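Local coordinates for Amuc_1102 (Akkermansia muciniphila, PDB 7DSZ), which is of undetermined function but adopts an immunoglobulin-like fold related to archaeal type IV pilus proteins, which suggests a pilus-like role, at residues 58-63 and 72-77; 148-153 and 157-162. One frame throughout, in Å; residues are numbered along the deposited sequence.

Interaction 1: residues 58-63 and 72-77; sequences FKVEAA and DALTFK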
ATOM      1  N   PHE C  58      -9.610  -6.457  22.680  1.00 17.87           N
ATOM      2  CA  PHE C  58      -9.427  -7.878  22.948  1.00 17.63           C
ATOM      3  C   PHE C  58      -8.144  -8.115  23.729  1.00 19.52           C
ATOM      4  O   PHE C  58      -7.267  -7.255  23.801  1.00 18.26           O
ATOM      5  CB  PHE C  58      -9.443  -8.704  21.656  1.00 16.93           C
ATOM      6  CG  PHE C  58      -8.200  -8.582  20.807  1.00 19.67           C
ATOM      7  CD1 PHE C  58      -8.082  -7.575  19.864  1.00 17.72           C
ATOM      8  CD2 PHE C  58      -7.194  -9.521  20.899  1.00 17.70           C
ATOM      9  CE1 PHE C  58      -6.965  -7.501  19.046  1.00 15.84           C
ATOM     10  CE2 PHE C  58      -6.074  -9.455  20.085  1.00 18.59           C
ATOM     11  CZ  PHE C  58      -5.950  -8.438  19.162  1.00 16.85           C
ATOM     12  N   LYS C  59      -8.067  -9.305  24.337  1.00 18.69           N
ATOM     13  CA  LYS C  59      -6.883  -9.754  25.055  1.00 20.13           C
ATOM     14  C   LYS C  59      -6.694 -11.236  24.753  1.00 19.80           C
ATOM     15  O   LYS C  59      -7.676 -11.967  24.597  1.00 21.99           O
ATOM     16  CB  LYS C  59      -7.016  -9.513  26.575  1.00 24.04           C
ATOM     17  CG  LYS C  59      -5.827 -10.020  27.380  1.00 24.29           C
ATOM     18  CD  LYS C  59      -6.069  -9.847  28.881  1.00 33.82           C
ATOM     19  CE  LYS C  59      -5.563  -8.509  29.356  1.00 32.73           C
ATOM     20  NZ  LYS C  59      -5.479  -8.446  30.858  1.00 32.84           N
ATOM     21  N   VAL C  60      -5.439 -11.667  24.646  1.00 18.77           N
ATOM     22  CA  VAL C  60      -5.084 -13.042  24.302  1.00 17.96           C
ATOM     23  C   VAL C  60      -4.480 -13.726  25.520  1.00 17.74           C
ATOM     24  O   VAL C  60      -3.696 -13.118  26.252  1.00 19.96           O
ATOM     25  CB  VAL C  60      -4.076 -13.092  23.137  1.00 20.60           C
ATOM     26  CG1 VAL C  60      -3.824 -14.534  22.696  1.00 20.47           C
ATOM     27  CG2 VAL C  60      -4.560 -12.237  21.980  1.00 19.91           C
ATOM     28  N   GLU C  61      -4.792 -15.009  25.700  1.00 21.12           N
ATOM     29  CA  GLU C  61      -4.058 -15.854  26.640  1.00 20.32           C
ATOM     30  C   GLU C  61      -3.731 -17.160  25.936  1.00 19.13           C
ATOM     31  O   GLU C  61      -4.302 -17.474  24.893  1.00 20.98           O
ATOM     32  CB  GLU C  61      -4.858 -16.113  27.932  1.00 22.26           C
ATOM     33  CG  GLU C  61      -5.255 -14.848  28.730  1.00 23.02           C
ATOM     34  CD  GLU C  61      -4.083 -14.155  29.419  1.00 24.21           C
ATOM     35  OE1 GLU C  61      -2.959 -14.710  29.414  1.00 25.12           O
ATOM     36  OE2 GLU C  61      -4.300 -13.058  29.988  1.00 28.82           O
ATOM     37  N   ALA C  62      -2.793 -17.933  26.501  1.00 19.36           N
ATOM     38  CA  ALA C  62      -2.351 -19.121  25.794  1.00 16.95           C
ATOM     39  C   ALA C  62      -1.922 -20.210  26.774  1.00 17.65           C
ATOM     40  O   ALA C  62      -1.538 -19.944  27.918  1.00 19.56           O
ATOM     41  CB  ALA C  62      -1.187 -18.809  24.837  1.00 19.14           C
ATOM     42  N   ALA C  63      -1.959 -21.439  26.269  1.00 23.61           N
ATOM     43  CA  ALA C  63      -1.569 -22.650  26.978  1.00 22.36           C
ATOM     44  C   ALA C  63      -0.731 -23.523  26.048  1.00 21.72           C
ATOM     45  O   ALA C  63      -1.255 -24.089  25.081  1.00 25.70           O
ATOM     46  CB  ALA C  63      -2.819 -23.392  27.467  1.00 22.56           C
ATOM     47  N   ASP C  72       2.340 -15.860  16.802  1.00 19.22           N
ATOM     48  CA  ASP C  72       2.678 -15.501  15.425  1.00 18.32           C
ATOM     49  C   ASP C  72       1.637 -14.588  14.795  1.00 19.08           C
ATOM     50  O   ASP C  72       1.986 -13.583  14.163  1.00 19.14           O
ATOM     51  CB  ASP C  72       2.811 -16.756  14.568  1.00 21.17           C
ATOM     52  CG  ASP C  72       4.115 -17.472  14.778  1.00 32.71           C
ATOM     53  OD1 ASP C  72       5.132 -16.806  15.073  1.00 24.63           O
ATOM     54  OD2 ASP C  72       4.110 -18.709  14.620  1.00 28.98           O
ATOM     55  N   ALA C  73       0.357 -14.963  14.888  1.00 21.04           N
ATOM     56  CA  ALA C  73      -0.690 -14.267  14.139  1.00 18.51           C
ATOM     57  C   ALA C  73      -2.059 -14.640  14.681  1.00 19.99           C
ATOM     58  O   ALA C  73      -2.233 -15.677  15.318  1.00 21.07           O
ATOM     59  CB  ALA C  73      -0.641 -14.591  12.643  1.00 21.34           C
ATOM     60  N   LEU C  74      -3.034 -13.774  14.391  1.00 18.96           N
ATOM     61  CA  LEU C  74      -4.455 -14.020  14.596  1.00 16.67           C
ATOM     62  C   LEU C  74      -5.173 -13.435  13.398  1.00 21.88           C
ATOM     63  O   LEU C  74      -4.838 -12.327  12.961  1.00 19.79           O
ATOM     64  CB  LEU C  74      -5.000 -13.326  15.850  1.00 19.15           C
ATOM     65  CG  LEU C  74      -4.734 -13.861  17.235  1.00 22.38           C
ATOM     66  CD1 LEU C  74      -5.390 -12.927  18.233  1.00 20.55           C
ATOM     67  CD2 LEU C  74      -5.326 -15.286  17.325  1.00 20.32           C
ATOM     68  N   THR C  75      -6.171 -14.139  12.888  1.00 21.38           N
ATOM     69  CA  THR C  75      -6.971 -13.610  11.789  1.00 16.95           C
ATOM     70  C   THR C  75      -8.317 -13.140  12.323  1.00 19.47           C
ATOM     71  O   THR C  75      -9.037 -13.906  12.971  1.00 21.05           O
ATOM     72  CB  THR C  75      -7.147 -14.661  10.693  1.00 21.27           C
ATOM     73  OG1 THR C  75      -5.870 -14.931  10.106  1.00 24.01           O
ATOM     74  CG2 THR C  75      -8.085 -14.150   9.607  1.00 25.70           C
ATOM     75  N   PHE C  76      -8.634 -11.873  12.091  1.00 18.46           N
ATOM     76  CA  PHE C  76      -9.920 -11.300  12.466  1.00 16.83           C
ATOM     77  C   PHE C  76     -10.781 -11.192  11.220  1.00 20.33           C
ATOM     78  O   PHE C  76     -10.360 -10.590  10.234  1.00 21.31           O
ATOM     79  CB  PHE C  76      -9.746  -9.908  13.079  1.00 17.17           C
ATOM     80  CG  PHE C  76      -9.387  -9.926  14.532  1.00 17.31           C
ATOM     81  CD1 PHE C  76      -8.176 -10.463  14.952  1.00 17.25           C
ATOM     82  CD2 PHE C  76     -10.256  -9.407  15.478  1.00 17.08           C
ATOM     83  CE1 PHE C  76      -7.835 -10.477  16.300  1.00 17.43           C
ATOM     84  CE2 PHE C  76      -9.922  -9.423  16.837  1.00 18.45           C
ATOM     85  CZ  PHE C  76      -8.701  -9.971  17.241  1.00 17.26           C
ATOM     86  N   LYS C  77     -11.989 -11.747  11.271  1.00 17.78           N
ATOM     87  CA  LYS C  77     -12.945 -11.615  10.177  1.00 17.61           C
ATOM     88  C   LYS C  77     -14.069 -10.702  10.645  1.00 18.02           C
ATOM     89  O   LYS C  77     -14.714 -10.976  11.664  1.00 19.07           O
ATOM     90  CB  LYS C  77     -13.473 -12.983   9.746  1.00 18.15           C
ATOM     91  CG  LYS C  77     -12.388 -13.870   9.182  1.00 22.49           C
ATOM     92  CD  LYS C  77     -12.905 -15.277   8.860  1.00 25.54           C
ATOM     93  CE  LYS C  77     -11.866 -16.067   8.045  1.00 33.98           C
ATOM     94  NZ  LYS C  77     -12.342 -17.458   7.758  1.00 33.38           N
TER
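One face of the Phe58 ring carries the CZ corner of Phe76, which stands 3.4 Å above the plane and over the ring centre, while at its rim Val60 CG2, from the same strand, lies in the ring plane. The two phenyl rings form an edge-to-face pair with the edge of Phe76 directed at the face of Phe58; their centroids are 4.8 Å apart and the planes are inclined at 50°, a tilted T rather than a perpendicular one. The closest atoms are Phe58 CE1 and Phe76 CZ, at 3.5 Å. Phe58 places CG between its own backbone N and carbonyl carbon (chi1 74°), and from there the ring reaches across to the facing strand.

Leu74 adds a methyl beside the aromatic pair. Its CD1 is 4.0 Å from Phe58 CE2 and also 3.9 Å from Val60 CG2, so a single methyl touches both Phe58 and Val60, whose side chains slide past that of Leu74 in the opposite direction. With an alanine here in place of Phe58, the CZ edge of Phe76 would probably lose the aromatic face it rests on, and a gap would open beside Leu74 CD1.

All four touching residues are buried, and the contact between the two segments is wholly apolar. Val21 and Leu23 of strand 18-32 also pack on Phe58, and Tyr100 meets Phe76 in a second edge-to-face ring pair. The axes of the short strand segments 58-63 and 73-77 approach no closer than 11.1 Å, and their directions differ by 135°. That spacing, bridged by side chains rather than by backbone pairing, is the face-to-face packing of two sheets in a beta-sandwich: here strand 50-63 of the three-stranded sheet meets strand 70-83 of the mixed sheet within the hydrophobic core of the immunoglobulin-like fold.

Interaction 2: residues 148-153 and 157-162; sequences VATYSS and KMEKWW
The loop after strand 146-152, with its short 3-10 segments, folds back on the end of that strand and is held here by a serine-to-carbonyl bond: Ser152 OG donates to Glu159 O at 2.6 Å. The hydroxyl approaches in the carbonyl plane, on a lone pair, with a C=O...OG angle of 137°. It is positioned by a first torsion that sets OG anti to the backbone N (chi1 176°), and it also bonds to the neighbouring Glu154 N. Lys160, next along, is the centre of an inverse gamma turn, which swings the chain into the two tryptophans.

Both indoles meet the strand with their edges. Trp161 CD1 lies 3.7 Å from Ser152 OG, which sits near the ring plane. In Trp162 the benzo edge does the touching: CH2 is 3.7 Å from Thr150 CG2, and CZ3 is 3.9 Å from Ser152 CB. Trp162 CE3 in turn lies 3.5 Å above one face of Trp161, toward its rim.

Beyond the two segments, Trp161 NE1 bonds to Gln137 O of strand 134-143, the antiparallel partner of strand 146-152, and Tyr79 of strand 70-83 stacks on Trp162, joining the loop to the mixed sheet.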
ATOM      1  N   VAL C 148     -11.497 -19.309  17.429  1.00 20.51           N
ATOM      2  CA  VAL C 148     -11.336 -19.306  18.877  1.00 24.51           C
ATOM      3  C   VAL C 148     -12.230 -18.290  19.579  1.00 27.70           C
ATOM      4  O   VAL C 148     -12.464 -18.426  20.791  1.00 29.45           O
ATOM      5  CB  VAL C 148      -9.857 -19.091  19.274  1.00 22.97           C
ATOM      6  CG1 VAL C 148      -9.000 -20.251  18.760  1.00 22.68           C
ATOM      7  CG2 VAL C 148      -9.336 -17.749  18.755  1.00 23.85           C
ATOM      8  N   ALA C 149     -12.787 -17.299  18.885  1.00 21.76           N
ATOM      9  CA  ALA C 149     -13.657 -16.351  19.569  1.00 23.70           C
ATOM     10  C   ALA C 149     -14.605 -15.731  18.558  1.00 23.32           C
ATOM     11  O   ALA C 149     -14.275 -15.604  17.378  1.00 21.91           O
ATOM     12  CB  ALA C 149     -12.864 -15.254  20.304  1.00 22.09           C
ATOM     13  N   THR C 150     -15.789 -15.361  19.039  1.00 21.39           N
ATOM     14  CA  THR C 150     -16.820 -14.767  18.201  1.00 21.88           C
ATOM     15  C   THR C 150     -17.527 -13.660  18.965  1.00 27.45           C
ATOM     16  O   THR C 150     -17.893 -13.836  20.133  1.00 25.74           O
ATOM     17  CB  THR C 150     -17.846 -15.819  17.748  1.00 24.85           C
ATOM     18  OG1 THR C 150     -17.193 -16.814  16.955  1.00 26.62           O
ATOM     19  CG2 THR C 150     -18.943 -15.169  16.924  1.00 26.87           C
ATOM     20  N   TYR C 151     -17.709 -12.518  18.312  1.00 20.75           N
ATOM     21  CA  TYR C 151     -18.559 -11.447  18.809  1.00 19.71           C
ATOM     22  C   TYR C 151     -19.711 -11.269  17.826  1.00 21.65           C
ATOM     23  O   TYR C 151     -19.513 -11.374  16.615  1.00 22.59           O
ATOM     24  CB  TYR C 151     -17.804 -10.114  18.954  1.00 22.47           C
ATOM     25  CG  TYR C 151     -18.740  -8.944  18.763  1.00 22.14           C
ATOM     26  CD1 TYR C 151     -19.504  -8.460  19.815  1.00 21.99           C
ATOM     27  CD2 TYR C 151     -18.897  -8.349  17.505  1.00 22.03           C
ATOM     28  CE1 TYR C 151     -20.410  -7.406  19.620  1.00 24.45           C
ATOM     29  CE2 TYR C 151     -19.783  -7.310  17.302  1.00 22.11           C
ATOM     30  CZ  TYR C 151     -20.543  -6.846  18.351  1.00 24.96           C
ATOM     31  OH  TYR C 151     -21.413  -5.803  18.120  1.00 24.92           O
ATOM     32  N   SER C 152     -20.914 -11.002  18.337  1.00 22.19           N
ATOM     33  CA  SER C 152     -22.022 -10.683  17.443  1.00 22.89           C
ATOM     34  C   SER C 152     -22.931  -9.661  18.102  1.00 24.71           C
ATOM     35  O   SER C 152     -23.154  -9.717  19.309  1.00 23.75           O
ATOM     36  CB  SER C 152     -22.845 -11.922  17.071  1.00 26.98           C
ATOM     37  OG  SER C 152     -23.968 -11.544  16.280  1.00 26.42           O
ATOM     38  N   SER C 153     -23.465  -8.735  17.294  1.00 22.38           N
ATOM     39  CA  SER C 153     -24.462  -7.792  17.783  1.00 26.65           C
ATOM     40  C   SER C 153     -25.807  -8.461  18.052  1.00 28.30           C
ATOM     41  O   SER C 153     -26.660  -7.859  18.708  1.00 31.08           O
ATOM     42  CB  SER C 153     -24.665  -6.640  16.787  1.00 25.14           C
ATOM     43  OG  SER C 153     -25.218  -7.114  15.567  1.00 25.28           O
ATOM     44  N   LYS C 157     -30.915 -17.298  17.598  1.00 68.75           N
ATOM     45  CA  LYS C 157     -30.759 -17.897  16.278  1.00 65.89           C
ATOM     46  C   LYS C 157     -30.109 -16.938  15.290  1.00 58.36           C
ATOM     47  O   LYS C 157     -29.504 -17.387  14.310  1.00 59.31           O
ATOM     48  CB  LYS C 157     -32.118 -18.358  15.739  1.00 71.00           C
ATOM     49  CG  LYS C 157     -32.851 -19.354  16.635  1.00 77.19           C
ATOM     50  CD  LYS C 157     -34.159 -19.820  15.999  1.00 81.93           C
ATOM     51  CE  LYS C 157     -35.021 -20.593  16.990  1.00 75.30           C
ATOM     52  NZ  LYS C 157     -35.475 -19.729  18.117  1.00 64.77           N
ATOM     53  N   MET C 158     -30.218 -15.637  15.528  1.00 55.85           N
ATOM     54  CA  MET C 158     -29.615 -14.630  14.670  1.00 50.78           C
ATOM     55  C   MET C 158     -28.166 -14.329  15.034  1.00 48.70           C
ATOM     56  O   MET C 158     -27.572 -13.412  14.446  1.00 37.97           O
ATOM     57  CB  MET C 158     -30.449 -13.352  14.725  1.00 53.06           C
ATOM     58  CG  MET C 158     -31.736 -13.460  13.946  1.00 53.47           C
ATOM     59  SD  MET C 158     -31.381 -13.425  12.181  1.00 64.53           S
ATOM     60  CE  MET C 158     -30.929 -11.703  11.976  1.00 52.52           C
ATOM     61  N   GLU C 159     -27.583 -15.080  15.976  1.00 40.92           N
ATOM     62  CA  GLU C 159     -26.244 -14.755  16.458  1.00 39.93           C
ATOM     63  C   GLU C 159     -25.227 -14.788  15.329  1.00 31.68           C
ATOM     64  O   GLU C 159     -24.478 -13.830  15.132  1.00 34.91           O
ATOM     65  CB  GLU C 159     -25.815 -15.705  17.573  1.00 38.29           C
ATOM     66  CG  GLU C 159     -24.471 -15.304  18.182  1.00 40.05           C
ATOM     67  CD  GLU C 159     -23.692 -16.478  18.739  1.00 54.60           C
ATOM     68  OE1 GLU C 159     -24.270 -17.582  18.848  1.00 58.45           O
ATOM     69  OE2 GLU C 159     -22.496 -16.297  19.060  1.00 56.01           O
ATOM     70  N   LYS C 160     -25.172 -15.887  14.585  1.00 27.93           N
ATOM     71  CA  LYS C 160     -24.236 -16.000  13.469  1.00 29.75           C
ATOM     72  C   LYS C 160     -24.933 -15.610  12.163  1.00 25.09           C
ATOM     73  O   LYS C 160     -24.997 -16.365  11.192  1.00 29.56           O
ATOM     74  CB  LYS C 160     -23.654 -17.405  13.401  1.00 35.05           C
ATOM     75  CG  LYS C 160     -22.792 -17.789  14.593  1.00 34.16           C
ATOM     76  CD  LYS C 160     -22.150 -19.149  14.362  1.00 45.41           C
ATOM     77  CE  LYS C 160     -21.433 -19.658  15.610  1.00 52.76           C
ATOM     78  NZ  LYS C 160     -20.935 -21.058  15.424  1.00 57.52           N
ATOM     79  N   TRP C 161     -25.437 -14.373  12.161  1.00 28.47           N
ATOM     80  CA  TRP C 161     -26.228 -13.871  11.043  1.00 29.21           C
ATOM     81  C   TRP C 161     -25.456 -13.873   9.730  1.00 30.51           C
ATOM     82  O   TRP C 161     -26.084 -13.903   8.667  1.00 30.01           O
ATOM     83  CB  TRP C 161     -26.734 -12.458  11.358  1.00 28.52           C
ATOM     84  CG  TRP C 161     -25.612 -11.457  11.594  1.00 27.41           C
ATOM     85  CD1 TRP C 161     -25.074 -11.084  12.794  1.00 30.38           C
ATOM     86  CD2 TRP C 161     -24.904 -10.724  10.590  1.00 28.49           C
ATOM     87  NE1 TRP C 161     -24.070 -10.157  12.594  1.00 25.89           N
ATOM     88  CE2 TRP C 161     -23.947  -9.922  11.248  1.00 25.88           C
ATOM     89  CE3 TRP C 161     -24.981 -10.671   9.193  1.00 26.21           C
ATOM     90  CZ2 TRP C 161     -23.068  -9.072  10.550  1.00 20.98           C
ATOM     91  CZ3 TRP C 161     -24.114  -9.825   8.503  1.00 25.65           C
ATOM     92  CH2 TRP C 161     -23.174  -9.038   9.185  1.00 22.44           C
ATOM     93  N   TRP C 162     -24.115 -13.855   9.773  1.00 27.11           N
ATOM     94  CA  TRP C 162     -23.324 -13.871   8.542  1.00 25.62           C
ATOM     95  C   TRP C 162     -23.295 -15.237   7.870  1.00 27.61           C
ATOM     96  O   TRP C 162     -22.731 -15.361   6.778  1.00 31.47           O
ATOM     97  CB  TRP C 162     -21.883 -13.417   8.830  1.00 25.88           C
ATOM     98  CG  TRP C 162     -21.213 -14.196   9.938  1.00 23.50           C
ATOM     99  CD1 TRP C 162     -20.448 -15.321   9.812  1.00 24.10           C
ATOM    100  CD2 TRP C 162     -21.251 -13.891  11.335  1.00 22.74           C
ATOM    101  NE1 TRP C 162     -20.015 -15.740  11.056  1.00 23.56           N
ATOM    102  CE2 TRP C 162     -20.492 -14.875  12.003  1.00 25.40           C
ATOM    103  CE3 TRP C 162     -21.865 -12.883  12.088  1.00 23.31           C
ATOM    104  CZ2 TRP C 162     -20.326 -14.879  13.389  1.00 22.77           C
ATOM    105  CZ3 TRP C 162     -21.690 -12.875  13.464  1.00 23.56           C
ATOM    106  CH2 TRP C 162     -20.928 -13.874  14.100  1.00 21.82           C
TER

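Interactions 1 and 2 follow one another along the chain, and both reach the mixed sheet: residues 72-77 lie on strand 70-83 and residues 148-153 on strand 146-152, with strand 134-143 pairing to both. Their centres are 17 Å apart, and their nearest atoms come to about 5 Å without touching. Val141 and Val139 of the intervening strand pack against Phe76, while the backbone of the same two valines bonds to strand 146-152. Interaction 1 thus belongs to the apolar interior between the sheets, whereas interaction 2 fastens the partly buried loop that follows strand 146-152. Val21 of strand 18-32 touches Phe58, Leu74 and Ala149, a further tie between them.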